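Local atomic coordinates of invasin homolog AafB, Major fimbrial subunit of aggregative adherence fimbria II AafA chimeric construct (Escherichia coli, PDB entry 4OR1), a protein that probably acts as the minor, invasin-like pilin subunit of aggregative adherence fimbria II, a chaperone-usher pilus linked to adhesion and biofilm formation. Residues I50-Y64 with L76-P88. Numbering follows the deposited sequence.
With SO4 (sulfate ion), chain C.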
ATOM      1  N   ILE A  50      -5.931  -2.495  -6.505  1.00 48.94           N
ATOM      2  CA  ILE A  50      -4.842  -1.795  -5.828  1.00 47.35           C
ATOM      3  C   ILE A  50      -3.568  -2.636  -5.896  1.00 46.18           C
ATOM      4  O   ILE A  50      -3.617  -3.858  -5.769  1.00 44.28           O
ATOM      5  CB  ILE A  50      -5.240  -1.447  -4.362  1.00 46.81           C
ATOM      6  CG1 ILE A  50      -4.373  -0.355  -3.796  1.00 54.26           C
ATOM      7  CG2 ILE A  50      -5.181  -2.631  -3.445  1.00 53.36           C
ATOM      8  CD1 ILE A  50      -4.521   0.921  -4.525  1.00 72.14           C
ATOM      9  N   GLN A  51      -2.433  -1.991  -6.122  1.00 45.54           N
ATOM     10  CA  GLN A  51      -1.150  -2.695  -6.092  1.00 49.81           C
ATOM     11  C   GLN A  51      -0.085  -1.736  -5.635  1.00 49.00           C
ATOM     12  O   GLN A  51      -0.230  -0.522  -5.790  1.00 59.32           O
ATOM     13  CB  GLN A  51      -0.786  -3.287  -7.459  1.00 57.31           C
ATOM     14  CG  GLN A  51      -0.240  -2.298  -8.477  1.00 68.11           C
ATOM     15  CD  GLN A  51       0.137  -2.944  -9.804  1.00 76.59           C
ATOM     16  OE1 GLN A  51       0.042  -4.166  -9.981  1.00 78.51           O
ATOM     17  NE2 GLN A  51       0.574  -2.117 -10.747  1.00 83.23           N
ATOM     18  N   MET A  52       0.979  -2.273  -5.056  1.00 44.72           N
ATOM     19  CA  MET A  52       2.059  -1.449  -4.550  1.00 42.68           C
ATOM     20  C   MET A  52       3.199  -1.574  -5.542  1.00 41.65           C
ATOM     21  O   MET A  52       3.468  -2.663  -6.028  1.00 47.18           O
ATOM     22  CB  MET A  52       2.468  -1.969  -3.182  1.00 40.21           C
ATOM     23  CG  MET A  52       3.323  -1.037  -2.396  1.00 44.16           C
ATOM     24  SD  MET A  52       3.314  -1.473  -0.648  1.00 46.71           S
ATOM     25  CE  MET A  52       3.987   0.060  -0.011  1.00 48.52           C
ATOM     26  N   ASN A  53       3.859  -0.478  -5.876  1.00 39.23           N
ATOM     27  CA  ASN A  53       4.973  -0.576  -6.812  1.00 41.65           C
ATOM     28  C   ASN A  53       6.256  -0.824  -6.030  1.00 45.30           C
ATOM     29  O   ASN A  53       7.040   0.090  -5.758  1.00 54.86           O
ATOM     30  CB  ASN A  53       5.050   0.649  -7.725  1.00 41.31           C
ATOM     31  CG  ASN A  53       3.722   0.944  -8.409  1.00 42.27           C
ATOM     32  OD1 ASN A  53       3.287   0.223  -9.324  1.00 40.50           O
ATOM     33  ND2 ASN A  53       3.062   1.998  -7.956  1.00 37.15           N
ATOM     34  N   ALA A  54       6.425  -2.083  -5.645  1.00 39.94           N
ATOM     35  CA  ALA A  54       7.517  -2.537  -4.802  1.00 39.28           C
ATOM     36  C   ALA A  54       7.679  -4.010  -5.118  1.00 41.50           C
ATOM     37  O   ALA A  54       6.747  -4.628  -5.654  1.00 39.54           O
ATOM     38  CB  ALA A  54       7.151  -2.365  -3.347  1.00 38.71           C
ATOM     39  N   ARG A  55       8.836  -4.591  -4.786  1.00 40.78           N
ATOM     40  CA  ARG A  55       9.005  -6.028  -4.995  1.00 37.04           C
ATOM     41  C   ARG A  55       8.008  -6.797  -4.151  1.00 36.53           C
ATOM     42  O   ARG A  55       7.821  -6.500  -2.965  1.00 38.87           O
ATOM     43  CB  ARG A  55      10.415  -6.508  -4.672  1.00 35.59           C
ATOM     44  CG  ARG A  55      10.615  -7.980  -4.987  1.00 36.09           C
ATOM     45  CD  ARG A  55      11.980  -8.184  -5.578  1.00 42.61           C
ATOM     46  NE  ARG A  55      12.304  -9.562  -5.931  1.00 42.47           N
ATOM     47  CZ  ARG A  55      11.920 -10.164  -7.045  1.00 41.22           C
ATOM     48  NH1 ARG A  55      11.147  -9.532  -7.912  1.00 39.57           N
ATOM     49  NH2 ARG A  55      12.305 -11.410  -7.289  1.00 47.90           N
ATOM     50  N   GLN A  56       7.371  -7.786  -4.770  1.00 34.67           N
ATOM     51  CA  GLN A  56       6.384  -8.596  -4.077  1.00 35.92           C
ATOM     52  C   GLN A  56       7.056  -9.806  -3.459  1.00 33.84           C
ATOM     53  O   GLN A  56       8.014 -10.347  -4.015  1.00 39.08           O
ATOM     54  CB  GLN A  56       5.281  -9.047  -5.034  1.00 36.88           C
ATOM     55  CG  GLN A  56       4.116  -9.698  -4.339  1.00 39.33           C
ATOM     56  CD  GLN A  56       3.158 -10.329  -5.305  1.00 43.33           C
ATOM     57  OE1 GLN A  56       2.453  -9.643  -6.047  1.00 51.80           O
ATOM     58  NE2 GLN A  56       3.110 -11.650  -5.298  1.00 45.01           N
ATOM     59  N   VAL A  57       6.552 -10.229  -2.308  1.00 31.53           N
ATOM     60  CA  VAL A  57       6.981 -11.482  -1.714  1.00 31.61           C
ATOM     61  C   VAL A  57       6.569 -12.608  -2.662  1.00 33.24           C
ATOM     62  O   VAL A  57       5.471 -12.567  -3.226  1.00 34.59           O
ATOM     63  CB  VAL A  57       6.355 -11.665  -0.334  1.00 28.87           C
ATOM     64  CG1 VAL A  57       6.606 -13.067   0.179  1.00 27.89           C
ATOM     65  CG2 VAL A  57       6.920 -10.631   0.620  1.00 30.62           C
ATOM     66  N   GLU A  58       7.453 -13.587  -2.851  1.00 34.04           N
ATOM     67  CA  GLU A  58       7.225 -14.661  -3.829  1.00 38.13           C
ATOM     68  C   GLU A  58       5.875 -15.354  -3.654  1.00 38.79           C
ATOM     69  O   GLU A  58       5.576 -15.875  -2.574  1.00 38.17           O
ATOM     70  CB  GLU A  58       8.348 -15.688  -3.758  1.00 38.55           C
ATOM     71  CG  GLU A  58       8.330 -16.745  -4.838  1.00 38.45           C
ATOM     72  CD  GLU A  58       9.667 -17.461  -4.948  1.00 44.64           C
ATOM     73  OE1 GLU A  58       9.676 -18.651  -5.340  1.00 39.95           O
ATOM     74  OE2 GLU A  58      10.713 -16.829  -4.635  1.00 52.49           O
ATOM     75  N   GLY A  59       5.074 -15.330  -4.720  1.00 36.72           N
ATOM     76  CA  GLY A  59       3.772 -15.987  -4.759  1.00 36.73           C
ATOM     77  C   GLY A  59       2.726 -15.532  -3.747  1.00 40.68           C
ATOM     78  O   GLY A  59       1.763 -16.271  -3.498  1.00 43.85           O
ATOM     79  N   ARG A  60       2.900 -14.342  -3.158  1.00 37.90           N
ATOM     80  CA  ARG A  60       1.969 -13.840  -2.132  1.00 40.62           C
ATOM     81  C   ARG A  60       1.487 -12.415  -2.418  1.00 44.75           C
ATOM     82  O   ARG A  60       2.048 -11.438  -1.891  1.00 47.90           O
ATOM     83  CB  ARG A  60       2.589 -13.923  -0.735  1.00 37.39           C
ATOM     84  CG  ARG A  60       1.621 -13.650   0.375  1.00 37.71           C
ATOM     85  CD  ARG A  60       2.331 -13.720   1.707  1.00 37.17           C
ATOM     86  NE  ARG A  60       1.649 -14.621   2.627  1.00 37.23           N
ATOM     87  CZ  ARG A  60       1.918 -14.718   3.925  1.00 41.10           C
ATOM     88  NH1 ARG A  60       2.850 -13.962   4.481  1.00 45.85           N
ATOM     89  NH2 ARG A  60       1.234 -15.551   4.684  1.00 50.64           N
ATOM     90  N   PRO A  61       0.443 -12.291  -3.250  1.00 45.16           N
ATOM     91  CA  PRO A  61      -0.170 -11.003  -3.543  1.00 42.59           C
ATOM     92  C   PRO A  61      -0.461 -10.240  -2.252  1.00 40.57           C
ATOM     93  O   PRO A  61      -0.826 -10.854  -1.244  1.00 45.53           O
ATOM     94  CB  PRO A  61      -1.494 -11.407  -4.203  1.00 41.76           C
ATOM     95  CG  PRO A  61      -1.180 -12.684  -4.881  1.00 44.75           C
ATOM     96  CD  PRO A  61      -0.225 -13.390  -3.971  1.00 45.72           C
ATOM     97  N   GLY A  62      -0.280  -8.925  -2.273  1.00 38.41           N
ATOM     98  CA  GLY A  62      -0.554  -8.095  -1.101  1.00 37.73           C
ATOM     99  C   GLY A  62       0.634  -7.872  -0.173  1.00 38.71           C
ATOM    100  O   GLY A  62       0.602  -6.973   0.670  1.00 41.66           O
ATOM    101  N   HIS A  63       1.682  -8.685  -0.332  1.00 37.46           N
ATOM    102  CA  HIS A  63       2.853  -8.630   0.538  1.00 34.93           C
ATOM    103  C   HIS A  63       4.094  -8.166  -0.206  1.00 36.53           C
ATOM    104  O   HIS A  63       4.410  -8.669  -1.289  1.00 37.49           O
ATOM    105  CB  HIS A  63       3.113  -9.996   1.147  1.00 33.72           C
ATOM    106  CG  HIS A  63       1.990 -10.497   1.991  1.00 32.99           C
ATOM    107  ND1 HIS A  63       2.094 -10.643   3.358  1.00 31.73           N
ATOM    108  CD2 HIS A  63       0.732 -10.876   1.661  1.00 31.43           C
ATOM    109  CE1 HIS A  63       0.948 -11.103   3.832  1.00 34.68           C
ATOM    110  NE2 HIS A  63       0.108 -11.256   2.822  1.00 32.69           N
ATOM    111  N   TYR A  64       4.806  -7.212   0.386  1.00 35.46           N
ATOM    112  CA  TYR A  64       5.838  -6.487  -0.338  1.00 33.38           C
ATOM    113  C   TYR A  64       7.101  -6.262   0.473  1.00 35.88           C
ATOM    114  O   TYR A  64       7.083  -6.292   1.715  1.00 44.17           O
ATOM    115  CB  TYR A  64       5.280  -5.144  -0.806  1.00 34.89           C
ATOM    116  CG  TYR A  64       4.255  -5.273  -1.898  1.00 39.01           C
ATOM    117  CD1 TYR A  64       4.654  -5.405  -3.236  1.00 44.19           C
ATOM    118  CD2 TYR A  64       2.883  -5.281  -1.602  1.00 37.44           C
ATOM    119  CE1 TYR A  64       3.709  -5.538  -4.256  1.00 45.94           C
ATOM    120  CE2 TYR A  64       1.924  -5.402  -2.613  1.00 40.50           C
ATOM    121  CZ  TYR A  64       2.340  -5.529  -3.935  1.00 47.68           C
ATOM    122  OH  TYR A  64       1.401  -5.658  -4.938  1.00 47.52           O
ATOM    123  N   LEU A  76      11.917  -3.207   4.248  1.00 50.53           N
ATOM    124  CA  LEU A  76      10.770  -3.116   5.117  1.00 47.85           C
ATOM    125  C   LEU A  76       9.746  -4.114   4.603  1.00 47.63           C
ATOM    126  O   LEU A  76       9.375  -4.075   3.429  1.00 50.58           O
ATOM    127  CB  LEU A  76      10.216  -1.708   5.044  1.00 49.40           C
ATOM    128  CG  LEU A  76       9.601  -1.135   6.298  1.00 53.47           C
ATOM    129  CD1 LEU A  76      10.695  -0.772   7.251  1.00 55.02           C
ATOM    130  CD2 LEU A  76       8.858   0.106   5.915  1.00 57.52           C
ATOM    131  N   TRP A  77       9.299  -5.021   5.459  1.00 39.99           N
ATOM    132  CA  TRP A  77       8.346  -6.024   5.024  1.00 34.70           C
ATOM    133  C   TRP A  77       6.967  -5.566   5.401  1.00 34.49           C
ATOM    134  O   TRP A  77       6.685  -5.324   6.572  1.00 39.03           O
ATOM    135  CB  TRP A  77       8.687  -7.394   5.607  1.00 35.17           C
ATOM    136  CG  TRP A  77       9.850  -8.022   4.889  1.00 34.33           C
ATOM    137  CD1 TRP A  77       9.795  -8.831   3.786  1.00 35.33           C
ATOM    138  CD2 TRP A  77      11.243  -7.845   5.188  1.00 34.98           C
ATOM    139  NE1 TRP A  77      11.070  -9.176   3.383  1.00 36.64           N
ATOM    140  CE2 TRP A  77      11.977  -8.582   4.217  1.00 35.65           C
ATOM    141  CE3 TRP A  77      11.943  -7.132   6.173  1.00 32.26           C
ATOM    142  CZ2 TRP A  77      13.377  -8.638   4.214  1.00 34.06           C
ATOM    143  CZ3 TRP A  77      13.332  -7.179   6.165  1.00 33.43           C
ATOM    144  CH2 TRP A  77      14.037  -7.933   5.192  1.00 34.34           C
ATOM    145  N   VAL A  78       6.111  -5.412   4.402  1.00 33.56           N
ATOM    146  CA  VAL A  78       4.852  -4.697   4.593  1.00 35.19           C
ATOM    147  C   VAL A  78       3.738  -5.392   3.829  1.00 36.93           C
ATOM    148  O   VAL A  78       3.996  -6.041   2.805  1.00 40.87           O
ATOM    149  CB  VAL A  78       4.972  -3.220   4.127  1.00 33.79           C
ATOM    150  CG1 VAL A  78       6.132  -2.517   4.859  1.00 33.46           C
ATOM    151  CG2 VAL A  78       5.165  -3.127   2.624  1.00 29.80           C
ATOM    152  N   ARG A  79       2.508  -5.272   4.325  1.00 35.57           N
ATOM    153  CA  ARG A  79       1.360  -5.812   3.595  1.00 38.14           C
ATOM    154  C   ARG A  79       0.252  -4.780   3.399  1.00 37.13           C
ATOM    155  O   ARG A  79       0.116  -3.851   4.198  1.00 38.62           O
ATOM    156  CB  ARG A  79       0.824  -7.108   4.239  1.00 40.17           C
ATOM    157  CG  ARG A  79       0.117  -6.904   5.550  1.00 43.22           C
ATOM    158  CD  ARG A  79      -0.248  -8.233   6.216  1.00 49.38           C
ATOM    159  NE  ARG A  79      -0.895  -7.988   7.515  1.00 53.62           N
ATOM    160  CZ  ARG A  79      -0.289  -8.086   8.696  1.00 50.62           C
ATOM    161  NH1 ARG A  79       0.979  -8.462   8.771  1.00 52.76           N
ATOM    162  NH2 ARG A  79      -0.958  -7.821   9.801  1.00 48.46           N
ATOM    163  N   LEU A  80      -0.515  -4.955   2.322  1.00 38.73           N
ATOM    164  CA  LEU A  80      -1.672  -4.122   2.024  1.00 44.93           C
ATOM    165  C   LEU A  80      -2.947  -4.705   2.580  1.00 53.04           C
ATOM    166  O   LEU A  80      -2.974  -5.847   3.019  1.00 56.13           O
ATOM    167  CB  LEU A  80      -1.862  -4.017   0.522  1.00 45.55           C
ATOM    168  CG  LEU A  80      -1.129  -2.903  -0.218  1.00 48.82           C
ATOM    169  CD1 LEU A  80      -1.283  -3.102  -1.703  1.00 49.35           C
ATOM    170  CD2 LEU A  80      -1.660  -1.543   0.170  1.00 51.42           C
ATOM    171  N   GLY A  81      -4.014  -3.918   2.530  1.00 64.16           N
ATOM    172  CA  GLY A  81      -5.354  -4.420   2.810  1.00 82.97           C
ATOM    173  C   GLY A  81      -5.889  -3.961   4.143  1.00 93.93           C
ATOM    174  O   GLY A  81      -5.130  -3.720   5.067  1.00117.91           O
ATOM    175  N   ARG A  82      -7.203  -3.832   4.239  1.00100.76           N
ATOM    176  CA  ARG A  82      -7.848  -3.454   5.485  1.00107.73           C
ATOM    177  C   ARG A  82      -9.040  -4.362   5.776  1.00113.84           C
ATOM    178  O   ARG A  82      -9.116  -4.963   6.847  1.00119.62           O
ATOM    179  CB  ARG A  82      -8.278  -1.980   5.458  1.00 98.16           C
ATOM    180  N   GLU A  83      -9.954  -4.476   4.814  1.00109.69           N
ATOM    181  CA  GLU A  83     -11.228  -5.156   5.038  1.00 94.09           C
ATOM    182  C   GLU A  83     -11.422  -6.413   4.188  1.00 83.33           C
ATOM    183  O   GLU A  83     -11.244  -7.518   4.694  1.00 81.89           O
ATOM    184  CB  GLU A  83     -12.406  -4.179   4.876  1.00 85.53           C
ATOM    185  N   GLY A  84     -11.776  -6.247   2.910  1.00 75.30           N
ATOM    186  CA  GLY A  84     -12.253  -7.363   2.073  1.00 59.72           C
ATOM    187  C   GLY A  84     -11.533  -7.565   0.749  1.00 58.02           C
ATOM    188  O   GLY A  84     -12.145  -7.895  -0.277  1.00 52.01           O
ATOM    189  N   TRP A  85     -10.215  -7.397   0.772  1.00 53.42           N
ATOM    190  CA  TRP A  85      -9.397  -7.551  -0.422  1.00 48.42           C
ATOM    191  C   TRP A  85      -9.011  -9.002  -0.694  1.00 48.38           C
ATOM    192  O   TRP A  85      -8.973  -9.818   0.229  1.00 50.34           O
ATOM    193  CB  TRP A  85      -8.153  -6.712  -0.263  1.00 43.45           C
ATOM    194  CG  TRP A  85      -8.467  -5.287  -0.080  1.00 40.82           C
ATOM    195  CD1 TRP A  85      -8.740  -4.663   1.093  1.00 43.67           C
ATOM    196  CD2 TRP A  85      -8.541  -4.287  -1.097  1.00 40.16           C
ATOM    197  NE1 TRP A  85      -8.988  -3.327   0.878  1.00 43.88           N
ATOM    198  CE2 TRP A  85      -8.862  -3.070  -0.461  1.00 41.47           C
ATOM    199  CE3 TRP A  85      -8.359  -4.298  -2.486  1.00 41.06           C
ATOM    200  CZ2 TRP A  85      -9.018  -1.875  -1.167  1.00 40.44           C
ATOM    201  CZ3 TRP A  85      -8.510  -3.106  -3.190  1.00 41.07           C
ATOM    202  CH2 TRP A  85      -8.835  -1.913  -2.528  1.00 40.28           C
ATOM    203  N   THR A  86      -8.714  -9.324  -1.953  1.00 46.82           N
ATOM    204  CA  THR A  86      -8.417 -10.711  -2.333  1.00 56.55           C
ATOM    205  C   THR A  86      -7.476 -10.839  -3.538  1.00 62.97           C
ATOM    206  O   THR A  86      -7.313  -9.889  -4.304  1.00 71.05           O
ATOM    207  CB  THR A  86      -9.714 -11.512  -2.634  1.00 54.90           C
ATOM    208  OG1 THR A  86     -10.187 -11.179  -3.939  1.00 53.92           O
ATOM    209  CG2 THR A  86     -10.810 -11.187  -1.637  1.00 56.94           C
ATOM    210  N   SER A  87      -6.883 -12.026  -3.697  1.00 65.10           N
ATOM    211  CA  SER A  87      -5.989 -12.331  -4.825  1.00 72.42           C
ATOM    212  C   SER A  87      -6.763 -12.716  -6.073  1.00 85.56           C
ATOM    213  O   SER A  87      -7.488 -13.715  -6.076  1.00107.90           O
ATOM    214  CB  SER A  87      -5.029 -13.476  -4.499  1.00 72.13           C
ATOM    215  OG  SER A  87      -4.423 -13.315  -3.237  1.00 83.78           O
ATOM    216  N   PRO A  88      -6.568 -11.962  -7.162  1.00 95.10           N
ATOM    217  CA  PRO A  88      -7.229 -12.234  -8.447  1.00 95.89           C
ATOM    218  C   PRO A  88      -6.731 -13.532  -9.112  1.00 92.02           C
ATOM    219  O   PRO A  88      -7.473 -14.179  -9.861  1.00 77.36           O
ATOM    220  CB  PRO A  88      -6.841 -11.023  -9.291  1.00 91.76           C
ATOM    221  CG  PRO A  88      -5.513 -10.604  -8.750  1.00 89.08           C
ATOM    222  CD  PRO A  88      -5.539 -10.916  -7.283  1.00 93.75           C
TER
HETATM  223  S   SO4 C 201       8.264  -8.072  -8.961  1.00 80.85           S
HETATM  224  O1  SO4 C 201       7.388  -6.912  -9.094  1.00100.93           O
HETATM  225  O2  SO4 C 201       9.388  -7.978  -9.893  1.00 66.49           O
HETATM  226  O3  SO4 C 201       8.760  -8.114  -7.589  1.00 96.41           O
HETATM  227  O4  SO4 C 201       7.474  -9.274  -9.208  1.00 87.84           O
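Y64 and V78 pair across the antiparallel hairpin of strands 63-67 and 75-80, in the AafB part of this immunoglobulin-like pilin; strand 47-52, from the facing sheet, packs over one side of it. Three backbone hydrogen bonds join the hairpin strands: Y64 N to V78 O (2.8 Å), V78 N back to Y64 O, and L80 N to G62 O. G62 is the third residue of the type II turn R60-H63, where its positive phi (91°) suits glycine.

I50, M52, Y64, V78 and L80 contribute to the apolar layer between the sheets, where F124 of strand 120-131 also touches M52. Branched L80 uses one methyl, CD1, to meet both Y64 CE2 (4.1 Å) and M52 CB, while the unbranched, extended M52 chain carries SD to V78 CG2. M52 CB sits over the centre of one Y64 ring face, and Y64 OH accepts a weak bond from M52 N. In the loop after strand 75-80, W85 brings CZ3 to 3.4 Å from I50 CG2, the two side chains meeting at a slant.

On the other sheet face, D112 takes a hydrogen bond from H63 ND1 and a salt bridge from R79, which also pairs with D30. R79 CG sits between the backbone N and the carbonyl carbon (chi1 71°), and the chain then runs extended to NE alongside the H63 ring. That ring is sandwiched: R60 CD lies over the centre of one face, and on the opposite face R79 CB makes a CH-pi contact, 4.1 Å from the ring centroid.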